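PDB 2PB9: phosphomethylpyrimidine kinase from Pyrococcus furiosus, which probably phosphorylates hydroxymethylpyrimidine and its phosphate and, through the ThiN domain of which this chain consists, joins hydroxymethylpyrimidine diphosphate to thiazole phosphate, forming thiamine phosphate. Local coordinates for residues Arg7-Leu12 and Gly68-Gly73; Thr33-Ser38 and Arg177-Lys182; Asp76-Ala81 and Ala95-Tyr100. All blocks are in the same frame, centred on the assembly; numbering follows the deposited sequence.

Interaction 1. Residues Arg7-Leu12 and Gly68-Gly73; sequences RIYEEL and GPVEFG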
loop_
_atom_site.group_PDB
_atom_site.type_symbol
_atom_site.label_atom_id
_atom_site.label_comp_id
_atom_site.label_asym_id
_atom_site.label_seq_id
_atom_site.Cartn_x
_atom_site.Cartn_y
_atom_site.Cartn_z
ATOM N N ARG A 7 -21.223 26.928 -26.889
ATOM C CA ARG A 7 -19.801 27.124 -27.145
ATOM C C ARG A 7 -18.971 26.082 -26.402
ATOM O O ARG A 7 -17.977 25.573 -26.925
ATOM C CB ARG A 7 -19.391 28.532 -26.711
ATOM C CG ARG A 7 -17.908 28.835 -26.895
ATOM C CD ARG A 7 -17.595 30.243 -26.428
ATOM N NE ARG A 7 -18.520 31.185 -27.051
ATOM C CZ ARG A 7 -18.756 32.424 -26.627
ATOM N NH1 ARG A 7 -18.130 32.910 -25.557
ATOM N NH2 ARG A 7 -19.639 33.174 -27.276
ATOM N N ILE A 8 -19.394 25.774 -25.180
ATOM C CA ILE A 8 -18.723 24.790 -24.343
ATOM C C ILE A 8 -18.848 23.411 -24.978
ATOM O O ILE A 8 -17.862 22.694 -25.116
ATOM C CB ILE A 8 -19.346 24.738 -22.923
ATOM C CG1 ILE A 8 -19.246 26.106 -22.253
ATOM C CG2 ILE A 8 -18.637 23.699 -22.071
ATOM C CD1 ILE A 8 -19.779 26.125 -20.844
ATOM N N TYR A 9 -20.069 23.048 -25.360
ATOM C CA TYR A 9 -20.335 21.758 -25.990
ATOM C C TYR A 9 -19.586 21.584 -27.324
ATOM O O TYR A 9 -19.130 20.482 -27.648
ATOM C CB TYR A 9 -21.837 21.600 -26.225
ATOM C CG TYR A 9 -22.197 20.433 -27.121
ATOM C CD1 TYR A 9 -22.264 19.121 -26.618
ATOM C CD2 TYR A 9 -22.460 20.633 -28.476
ATOM C CE1 TYR A 9 -22.584 18.045 -27.453
ATOM C CE2 TYR A 9 -22.773 19.575 -29.308
ATOM C CZ TYR A 9 -22.836 18.290 -28.799
ATOM O OH TYR A 9 -23.154 17.256 -29.645
ATOM N N GLU A 10 -19.462 22.667 -28.087
ATOM C CA GLU A 10 -18.788 22.620 -29.379
ATOM C C GLU A 10 -17.287 22.498 -29.277
ATOM O O GLU A 10 -16.684 21.630 -29.902
ATOM C CB GLU A 10 -19.119 23.867 -30.185
ATOM C CG GLU A 10 -20.465 23.806 -30.836
ATOM C CD GLU A 10 -20.485 22.816 -31.983
ATOM O OE1 GLU A 10 -19.904 23.146 -33.044
ATOM O OE2 GLU A 10 -21.066 21.713 -31.815
ATOM N N GLU A 11 -16.683 23.385 -28.493
ATOM C CA GLU A 11 -15.242 23.390 -28.321
ATOM C C GLU A 11 -14.707 22.078 -27.748
ATOM O O GLU A 11 -13.651 21.593 -28.166
ATOM C CB GLU A 11 -14.828 24.576 -27.443
ATOM C CG GLU A 11 -15.024 25.915 -28.144
ATOM C CD GLU A 11 -14.195 27.053 -27.553
ATOM O OE1 GLU A 11 -14.052 28.084 -28.252
ATOM O OE2 GLU A 11 -13.693 26.931 -26.408
ATOM N N LEU A 12 -15.438 21.500 -26.802
ATOM C CA LEU A 12 -15.011 20.252 -26.203
ATOM C C LEU A 12 -15.242 19.119 -27.196
ATOM O O LEU A 12 -14.357 18.298 -27.441
ATOM C CB LEU A 12 -15.772 19.996 -24.893
ATOM C CG LEU A 12 -15.433 18.700 -24.139
ATOM C CD1 LEU A 12 -13.926 18.560 -24.021
ATOM C CD2 LEU A 12 -16.086 18.700 -22.767
ATOM N N GLY A 68 -19.077 7.761 -25.565
ATOM C CA GLY A 68 -20.309 8.485 -25.787
ATOM C C GLY A 68 -20.130 9.940 -26.156
ATOM O O GLY A 68 -19.030 10.378 -26.513
ATOM N N PRO A 69 -21.228 10.711 -26.110
ATOM C CA PRO A 69 -21.242 12.137 -26.431
ATOM C C PRO A 69 -20.887 13.005 -25.227
ATOM O O PRO A 69 -20.796 12.523 -24.088
ATOM C CB PRO A 69 -22.671 12.359 -26.880
ATOM C CG PRO A 69 -23.412 11.467 -25.956
ATOM C CD PRO A 69 -22.605 10.199 -25.998
ATOM N N VAL A 70 -20.684 14.287 -25.499
ATOM C CA VAL A 70 -20.358 15.254 -24.465
ATOM C C VAL A 70 -21.665 15.687 -23.821
ATOM O O VAL A 70 -22.621 16.013 -24.521
ATOM C CB VAL A 70 -19.662 16.489 -25.057
ATOM C CG1 VAL A 70 -19.383 17.489 -23.962
ATOM C CG2 VAL A 70 -18.368 16.085 -25.754
ATOM N N GLU A 71 -21.714 15.663 -22.493
ATOM C CA GLU A 71 -22.909 16.062 -21.754
ATOM C C GLU A 71 -22.522 16.652 -20.400
ATOM O O GLU A 71 -21.516 16.267 -19.802
ATOM C CB GLU A 71 -23.834 14.870 -21.498
ATOM C CG GLU A 71 -24.134 14.009 -22.691
ATOM C CD GLU A 71 -25.215 12.983 -22.397
ATOM O OE1 GLU A 71 -25.272 12.496 -21.247
ATOM O OE2 GLU A 71 -25.998 12.654 -23.323
ATOM N N PHE A 72 -23.330 17.588 -19.918
ATOM C CA PHE A 72 -23.069 18.201 -18.635
ATOM C C PHE A 72 -23.403 17.168 -17.572
ATOM O O PHE A 72 -24.458 16.538 -17.621
ATOM C CB PHE A 72 -23.916 19.462 -18.485
ATOM C CG PHE A 72 -23.441 20.603 -19.329
ATOM C CD1 PHE A 72 -22.394 21.416 -18.894
ATOM C CD2 PHE A 72 -23.988 20.827 -20.588
ATOM C CE1 PHE A 72 -21.888 22.437 -19.704
ATOM C CE2 PHE A 72 -23.496 21.843 -21.415
ATOM C CZ PHE A 72 -22.437 22.653 -20.968
ATOM N N GLY A 73 -22.478 16.984 -16.630
ATOM C CA GLY A 73 -22.661 16.010 -15.573
ATOM C C GLY A 73 -22.135 14.649 -16.002
ATOM O O GLY A 73 -22.351 13.644 -15.316
#
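V70 is the hub of this contact: its side chain points from strand 70-72 at helix 5-21 and lands between Y9 and L12. The two meet different parts of it. On the L12 side, CG1 of V70 lies 3.7 Å from CD2 of L12, a methyl-to-methyl contact in which the side chains pass at a slant. V70 CG1 reaches the leucine because it stands anti to its own backbone N (chi1 178°).

On the other side comes the ring of Y9. It does not lay a face on the valine; the edge formed by CD1 and CE1 is turned to it. Y9 CE1 is 3.6 Å from V70 O, which sits in the plane of the ring, and Y9 CD1 is 4.0 Å from V70 CB. One ring edge therefore touches both backbone and side chain of the same residue. The backbones of E71 and G73 pair with G52 and V50 of strand 50-53, and that of P69 with K54 just after it.

F72, two residues on, makes the third touch. The far end of its ring, CZ, is 4.1 Å from CG2 of I8, with the two side chains at roughly a right angle. No hydrogen bond joins the segments, so the contact is van der Waals packing, mostly apolar. K5, near the start of the same helix, adds a cation-pi interaction with the F72 ring, and A51 on the adjacent strand lies against L12, V70 and F72.

Helix and strand axes are 8.9 Å apart at closest and run at 147°, far toward antiparallel. This is the layered packing of an alpha/beta domain, here with the N-terminal helix laid over strand 70-72, the outermost within this chain of the mixed ThiN sheet.

Interaction 2. Residues Thr33-Ser38 and Arg177-Lys182; sequences TNFVYS and REVLEK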
loop_
_atom_site.group_PDB
_atom_site.type_symbol
_atom_site.label_atom_id
_atom_site.label_comp_id
_atom_site.label_asym_id
_atom_site.label_seq_id
_atom_site.Cartn_x
_atom_site.Cartn_y
_atom_site.Cartn_z
ATOM N N THR A 33 -10.062 7.828 -20.149
ATOM C CA THR A 33 -9.745 9.237 -20.103
ATOM C C THR A 33 -11.005 10.078 -20.304
ATOM O O THR A 33 -11.835 9.795 -21.178
ATOM C CB THR A 33 -8.686 9.617 -21.176
ATOM O OG1 THR A 33 -7.404 9.134 -20.762
ATOM C CG2 THR A 33 -8.619 11.145 -21.369
ATOM N N ASN A 34 -11.151 11.092 -19.461
ATOM C CA ASN A 34 -12.264 12.001 -19.572
ATOM C C ASN A 34 -11.665 13.388 -19.811
ATOM O O ASN A 34 -10.627 13.743 -19.250
ATOM C CB ASN A 34 -13.121 11.972 -18.306
ATOM C CG ASN A 34 -14.592 12.228 -18.600
ATOM O OD1 ASN A 34 -15.461 11.841 -17.827
ATOM N ND2 ASN A 34 -14.875 12.879 -19.724
ATOM N N PHE A 35 -12.321 14.155 -20.668
ATOM C CA PHE A 35 -11.876 15.487 -21.036
ATOM C C PHE A 35 -13.049 16.398 -20.671
ATOM O O PHE A 35 -14.173 16.198 -21.148
ATOM C CB PHE A 35 -11.596 15.482 -22.545
ATOM C CG PHE A 35 -10.797 16.652 -23.038
ATOM C CD1 PHE A 35 -10.370 16.692 -24.367
ATOM C CD2 PHE A 35 -10.500 17.729 -22.207
ATOM C CE1 PHE A 35 -9.662 17.789 -24.869
ATOM C CE2 PHE A 35 -9.793 18.836 -22.694
ATOM C CZ PHE A 35 -9.375 18.863 -24.030
ATOM N N VAL A 36 -12.805 17.382 -19.810
ATOM C CA VAL A 36 -13.891 18.261 -19.392
ATOM C C VAL A 36 -13.709 19.740 -19.660
ATOM O O VAL A 36 -12.598 20.228 -19.879
ATOM C CB VAL A 36 -14.217 18.114 -17.878
ATOM C CG1 VAL A 36 -14.550 16.683 -17.563
ATOM C CG2 VAL A 36 -13.050 18.616 -17.024
ATOM N N TYR A 37 -14.836 20.438 -19.637
ATOM C CA TYR A 37 -14.880 21.873 -19.843
ATOM C C TYR A 37 -16.053 22.377 -19.013
ATOM O O TYR A 37 -17.216 22.085 -19.295
ATOM C CB TYR A 37 -15.074 22.188 -21.318
ATOM C CG TYR A 37 -14.835 23.636 -21.674
ATOM C CD1 TYR A 37 -14.227 24.513 -20.771
ATOM C CD2 TYR A 37 -15.201 24.128 -22.931
ATOM C CE1 TYR A 37 -13.991 25.840 -21.107
ATOM C CE2 TYR A 37 -14.966 25.449 -23.280
ATOM C CZ TYR A 37 -14.365 26.296 -22.366
ATOM O OH TYR A 37 -14.134 27.595 -22.727
ATOM N N SER A 38 -15.723 23.124 -17.970
ATOM C CA SER A 38 -16.709 23.644 -17.043
ATOM C C SER A 38 -17.340 24.965 -17.445
ATOM O O SER A 38 -16.856 25.661 -18.338
ATOM C CB SER A 38 -16.054 23.802 -15.668
ATOM O OG SER A 38 -16.886 24.517 -14.788
ATOM N N ARG A 177 -8.989 23.554 -26.252
ATOM C CA ARG A 177 -7.956 23.697 -27.271
ATOM C C ARG A 177 -6.582 23.777 -26.628
ATOM O O ARG A 177 -5.641 23.142 -27.087
ATOM C CB ARG A 177 -8.204 24.941 -28.124
ATOM N N GLU A 178 -6.461 24.551 -25.558
ATOM C CA GLU A 178 -5.178 24.686 -24.883
ATOM C C GLU A 178 -4.743 23.377 -24.247
ATOM O O GLU A 178 -3.559 23.019 -24.268
ATOM C CB GLU A 178 -5.254 25.789 -23.835
ATOM C CG GLU A 178 -5.164 27.165 -24.458
ATOM C CD GLU A 178 -5.354 28.280 -23.456
ATOM O OE1 GLU A 178 -4.833 28.151 -22.315
ATOM O OE2 GLU A 178 -6.015 29.286 -23.821
ATOM N N VAL A 179 -5.707 22.661 -23.682
ATOM C CA VAL A 179 -5.408 21.390 -23.059
ATOM C C VAL A 179 -4.865 20.493 -24.164
ATOM O O VAL A 179 -3.743 19.981 -24.080
ATOM C CB VAL A 179 -6.675 20.759 -22.426
ATOM C CG1 VAL A 179 -6.379 19.339 -21.960
ATOM C CG2 VAL A 179 -7.155 21.611 -21.243
ATOM N N LEU A 180 -5.658 20.329 -25.217
ATOM C CA LEU A 180 -5.246 19.494 -26.333
ATOM C C LEU A 180 -3.873 19.876 -26.875
ATOM O O LEU A 180 -3.157 19.032 -27.409
ATOM C CB LEU A 180 -6.266 19.565 -27.460
ATOM C CG LEU A 180 -5.922 18.615 -28.604
ATOM C CD1 LEU A 180 -5.621 17.220 -28.068
ATOM C CD2 LEU A 180 -7.072 18.578 -29.574
ATOM N N GLU A 181 -3.499 21.144 -26.734
ATOM C CA GLU A 181 -2.211 21.581 -27.242
ATOM C C GLU A 181 -1.064 21.029 -26.407
ATOM O O GLU A 181 -0.023 20.673 -26.950
ATOM C CB GLU A 181 -2.161 23.109 -27.319
ATOM C CG GLU A 181 -3.235 23.678 -28.260
ATOM C CD GLU A 181 -3.093 25.176 -28.549
ATOM O OE1 GLU A 181 -2.102 25.562 -29.211
ATOM O OE2 GLU A 181 -3.975 25.963 -28.125
ATOM N N LYS A 182 -1.247 20.938 -25.094
ATOM C CA LYS A 182 -0.198 20.403 -24.229
ATOM C C LYS A 182 -0.017 18.930 -24.574
ATOM O O LYS A 182 1.097 18.410 -24.603
ATOM C CB LYS A 182 -0.595 20.505 -22.751
ATOM C CG LYS A 182 -0.947 21.882 -22.249
ATOM C CD LYS A 182 0.248 22.581 -21.656
ATOM C CE LYS A 182 -0.117 23.982 -21.189
ATOM N NZ LYS A 182 -0.623 24.833 -22.317
#
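F35 meets V179 nearly head-on, the ring reaching out from strand 35-38 and the valine coming from helix 176-185 in the opposite direction. The apolar contact is nearly all there is. F35 CE2 is 3.5 Å from CG1 of V179, and F35 CZ is 3.7 Å from V179 CB, so the far end of the ring rests on the branch point of the valine as well as on a methyl. V179 CG2 takes a lesser share, 4.1 Å from F35 CE2. The phenylalanine extends far enough to do this because its CG stands anti to the backbone N (chi1 -165°), which carries the ring out from the strand toward the helix.

A second, looser touch involves backbone: L180 N is 4.2 Å from F35 CZ, which brings the next residue of the helix near the same end of the ring. No hydrogen bond or salt bridge crosses between the segments. The backbones stay well apart, with 9.0 Å between F35 CA and V179 CA, and the ring spans most of that gap. A serine in place of F35 would probably leave V179 without its ring partner and open a gap beside it in the buried core.

Polar groups nearby find their partners elsewhere: E178 makes a salt bridge with R174, and T33 OG1 is hydrogen-bonded to N97 O.

The contact lies deep in the domain, where the C-terminal helix meets the middle of the mixed sheet. V179 also rests on S94 and I96 of strand 94-98, next in the sheet, while F35 touches A15 of helix 5-21; L180 reaches E18 of that helix, so the two helices share this face of the sheet. V36 points to the other face, against L78.

Interaction 3. Residues Asp76-Ala81 and Ala95-Tyr100; sequences DHLARA and AINIRY. With PO4 (phosphate ion), chain C.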
loop_
_atom_site.group_PDB
_atom_site.type_symbol
_atom_site.label_atom_id
_atom_site.label_comp_id
_atom_site.label_asym_id
_atom_site.label_seq_id
_atom_site.Cartn_x
_atom_site.Cartn_y
_atom_site.Cartn_z
ATOM N N ASP A 76 -17.421 12.935 -13.266
ATOM C CA ASP A 76 -17.601 13.138 -11.839
ATOM C C ASP A 76 -16.294 13.465 -11.126
ATOM O O ASP A 76 -16.212 14.439 -10.387
ATOM C CB ASP A 76 -18.226 11.906 -11.183
ATOM C CG ASP A 76 -18.094 11.930 -9.660
ATOM O OD1 ASP A 76 -18.384 12.992 -9.054
ATOM O OD2 ASP A 76 -17.701 10.895 -9.068
ATOM N N HIS A 77 -15.274 12.651 -11.357
ATOM C CA HIS A 77 -13.984 12.834 -10.704
ATOM C C HIS A 77 -13.124 13.969 -11.252
ATOM O O HIS A 77 -12.526 14.728 -10.486
ATOM C CB HIS A 77 -13.223 11.513 -10.745
ATOM C CG HIS A 77 -13.861 10.437 -9.924
ATOM N ND1 HIS A 77 -13.548 9.102 -10.066
ATOM C CD2 HIS A 77 -14.760 10.506 -8.912
ATOM C CE1 HIS A 77 -14.222 8.396 -9.175
ATOM N NE2 HIS A 77 -14.964 9.224 -8.461
ATOM N N LEU A 78 -13.063 14.096 -12.570
ATOM C CA LEU A 78 -12.268 15.151 -13.161
ATOM C C LEU A 78 -12.971 16.493 -12.970
ATOM O O LEU A 78 -12.318 17.530 -12.838
ATOM C CB LEU A 78 -12.044 14.873 -14.650
ATOM C CG LEU A 78 -10.856 15.621 -15.260
ATOM C CD1 LEU A 78 -9.578 15.157 -14.586
ATOM C CD2 LEU A 78 -10.777 15.379 -16.757
ATOM N N ALA A 79 -14.303 16.477 -12.939
ATOM C CA ALA A 79 -15.065 17.715 -12.768
ATOM C C ALA A 79 -14.778 18.344 -11.417
ATOM O O ALA A 79 -14.621 19.562 -11.304
ATOM C CB ALA A 79 -16.559 17.452 -12.917
ATOM N N ARG A 80 -14.728 17.510 -10.387
ATOM C CA ARG A 80 -14.439 17.986 -9.042
ATOM C C ARG A 80 -13.039 18.577 -9.022
ATOM O O ARG A 80 -12.793 19.589 -8.379
ATOM C CB ARG A 80 -14.537 16.837 -8.028
ATOM C CG ARG A 80 -15.944 16.593 -7.473
ATOM C CD ARG A 80 -16.472 15.190 -7.793
ATOM N NE ARG A 80 -15.649 14.128 -7.212
ATOM C CZ ARG A 80 -15.998 13.388 -6.161
ATOM N NH1 ARG A 80 -17.170 13.582 -5.560
ATOM N NH2 ARG A 80 -15.165 12.453 -5.703
ATOM N N ALA A 81 -12.123 17.938 -9.734
ATOM C CA ALA A 81 -10.748 18.405 -9.805
ATOM C C ALA A 81 -10.663 19.791 -10.446
ATOM O O ALA A 81 -10.066 20.712 -9.875
ATOM C CB ALA A 81 -9.915 17.416 -10.606
ATOM N N ALA A 95 -9.704 20.400 -18.489
ATOM C CA ALA A 95 -8.691 19.498 -17.963
ATOM C C ALA A 95 -8.844 18.148 -18.636
ATOM O O ALA A 95 -9.805 17.919 -19.368
ATOM C CB ALA A 95 -8.846 19.350 -16.439
ATOM N N ILE A 96 -7.888 17.263 -18.390
ATOM C CA ILE A 96 -7.923 15.916 -18.945
ATOM C C ILE A 96 -7.014 15.005 -18.129
ATOM O O ILE A 96 -5.943 15.419 -17.675
ATOM C CB ILE A 96 -7.470 15.895 -20.427
ATOM C CG1 ILE A 96 -7.675 14.503 -21.009
ATOM C CG2 ILE A 96 -5.999 16.269 -20.545
ATOM C CD1 ILE A 96 -7.403 14.435 -22.490
ATOM N N ASN A 97 -7.442 13.773 -17.905
ATOM C CA ASN A 97 -6.594 12.875 -17.148
ATOM C C ASN A 97 -6.011 11.809 -18.066
ATOM O O ASN A 97 -6.726 11.173 -18.851
ATOM C CB ASN A 97 -7.351 12.224 -15.973
ATOM C CG ASN A 97 -8.479 11.301 -16.417
ATOM O OD1 ASN A 97 -9.584 11.751 -16.719
ATOM N ND2 ASN A 97 -8.202 10.000 -16.455
ATOM N N ILE A 98 -4.698 11.643 -17.981
ATOM C CA ILE A 98 -4.025 10.652 -18.787
ATOM C C ILE A 98 -3.228 9.711 -17.910
ATOM O O ILE A 98 -2.967 9.996 -16.742
ATOM C CB ILE A 98 -3.090 11.305 -19.806
ATOM C CG1 ILE A 98 -2.100 12.226 -19.096
ATOM C CG2 ILE A 98 -3.906 12.095 -20.814
ATOM C CD1 ILE A 98 -1.066 12.849 -20.037
ATOM N N ARG A 99 -2.857 8.582 -18.499
ATOM C CA ARG A 99 -2.088 7.539 -17.839
ATOM C C ARG A 99 -0.771 8.044 -17.238
ATOM O O ARG A 99 -0.149 8.966 -17.770
ATOM C CB ARG A 99 -1.789 6.430 -18.853
ATOM C CG ARG A 99 -1.361 5.119 -18.246
ATOM C CD ARG A 99 -1.354 4.050 -19.299
ATOM N NE ARG A 99 -0.322 4.295 -20.302
ATOM C CZ ARG A 99 0.969 4.015 -20.137
ATOM N NH1 ARG A 99 1.400 3.469 -19.004
ATOM N NH2 ARG A 99 1.832 4.287 -21.106
ATOM N N TYR A 100 -0.358 7.435 -16.127
ATOM C CA TYR A 100 0.901 7.791 -15.483
ATOM C C TYR A 100 1.909 6.654 -15.666
ATOM O O TYR A 100 1.541 5.480 -15.711
ATOM C CB TYR A 100 0.716 8.036 -13.973
ATOM C CG TYR A 100 2.033 8.208 -13.215
ATOM C CD1 TYR A 100 2.609 9.472 -13.039
ATOM C CD2 TYR A 100 2.748 7.093 -12.755
ATOM C CE1 TYR A 100 3.867 9.623 -12.438
ATOM C CE2 TYR A 100 4.003 7.229 -12.159
ATOM C CZ TYR A 100 4.560 8.496 -12.007
ATOM O OH TYR A 100 5.831 8.629 -11.462
HETATM P P PO4 C . -14.694 10.699 -14.542
HETATM O O1 PO4 C . -13.360 10.050 -14.457
HETATM O O2 PO4 C . -15.336 10.336 -15.839
HETATM O O3 PO4 C . -15.544 10.190 -13.409
HETATM O O4 PO4 C . -14.534 12.175 -14.444
#
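A phosphate-binding helix N terminus, the start of helix 77-86, is set against central strand 94-98 of the ThiN sheet by a single side chain, L78. Its CD2 methyl sits over the strand backbone, 3.6 Å from I96 CA and 3.8 Å from A95 O. CD1, the other branch, turns to N97 and lies 3.9 Å from N97 CB. The leucine is carried there by a CG anti to the backbone N (chi1 -160°).

N97 sets both CB and its amide oxygen against the leucine methyls, with N97 OD1 3.8 Å from L78 CD2. The amide is also tied up in the loop before strand 35-38: OD1 accepts from N34 N and ND2 gives to G32 O. With both ends of the amide engaged, the buried polar group is satisfied and its rotation fixed.

While the L78 side chain faces the sheet, its backbone N faces the anion. L78 N donates to phosphate O4 at 3.1 Å and H77 N to phosphate O3 at 3.2 Å, both almost straight at 177°. D76 N adds two weak bonds, to O3 and O4. Three successive N-H groups thus converge on the ion, and the helix start is likely to add a favourable field. S75 OG and R56 NE also hydrogen-bond the ion. The ion probably comes from the crystallisation liquor, but the pocket is consistent with a place for a phosphate group of a substrate.

Helix and strand cross at 128°. A81 continues the helix against I139 and I143 of helix 138-149, its companion on this face, whereas I96 points to the other face and packs on V171 of strand 168-173.

Overall arrangement
All three contacts bear on one mixed sheet. Interaction 1 is at strand 70-72, outermost within this chain; interaction 2, on strand 35-38, has its centre about 11 Å from that of interaction 1. Interaction 3 lies on neighbouring strand 94-98, its centre about 10 Å from that of interaction 2. Helices 5-21 and 176-185 pack on one face, where I8 and L12 of interaction 1 touch strand 35-38 of interaction 2; helix 77-86 packs on the other. Along the chain, the segments of interactions 1 and 2 alternate, while interaction 3 follows interaction 1 and falls wholly within the span of interaction 2. The result is a single compact ThiN domain, its sheet covered on both faces, with a phosphate held beside the innermost contact.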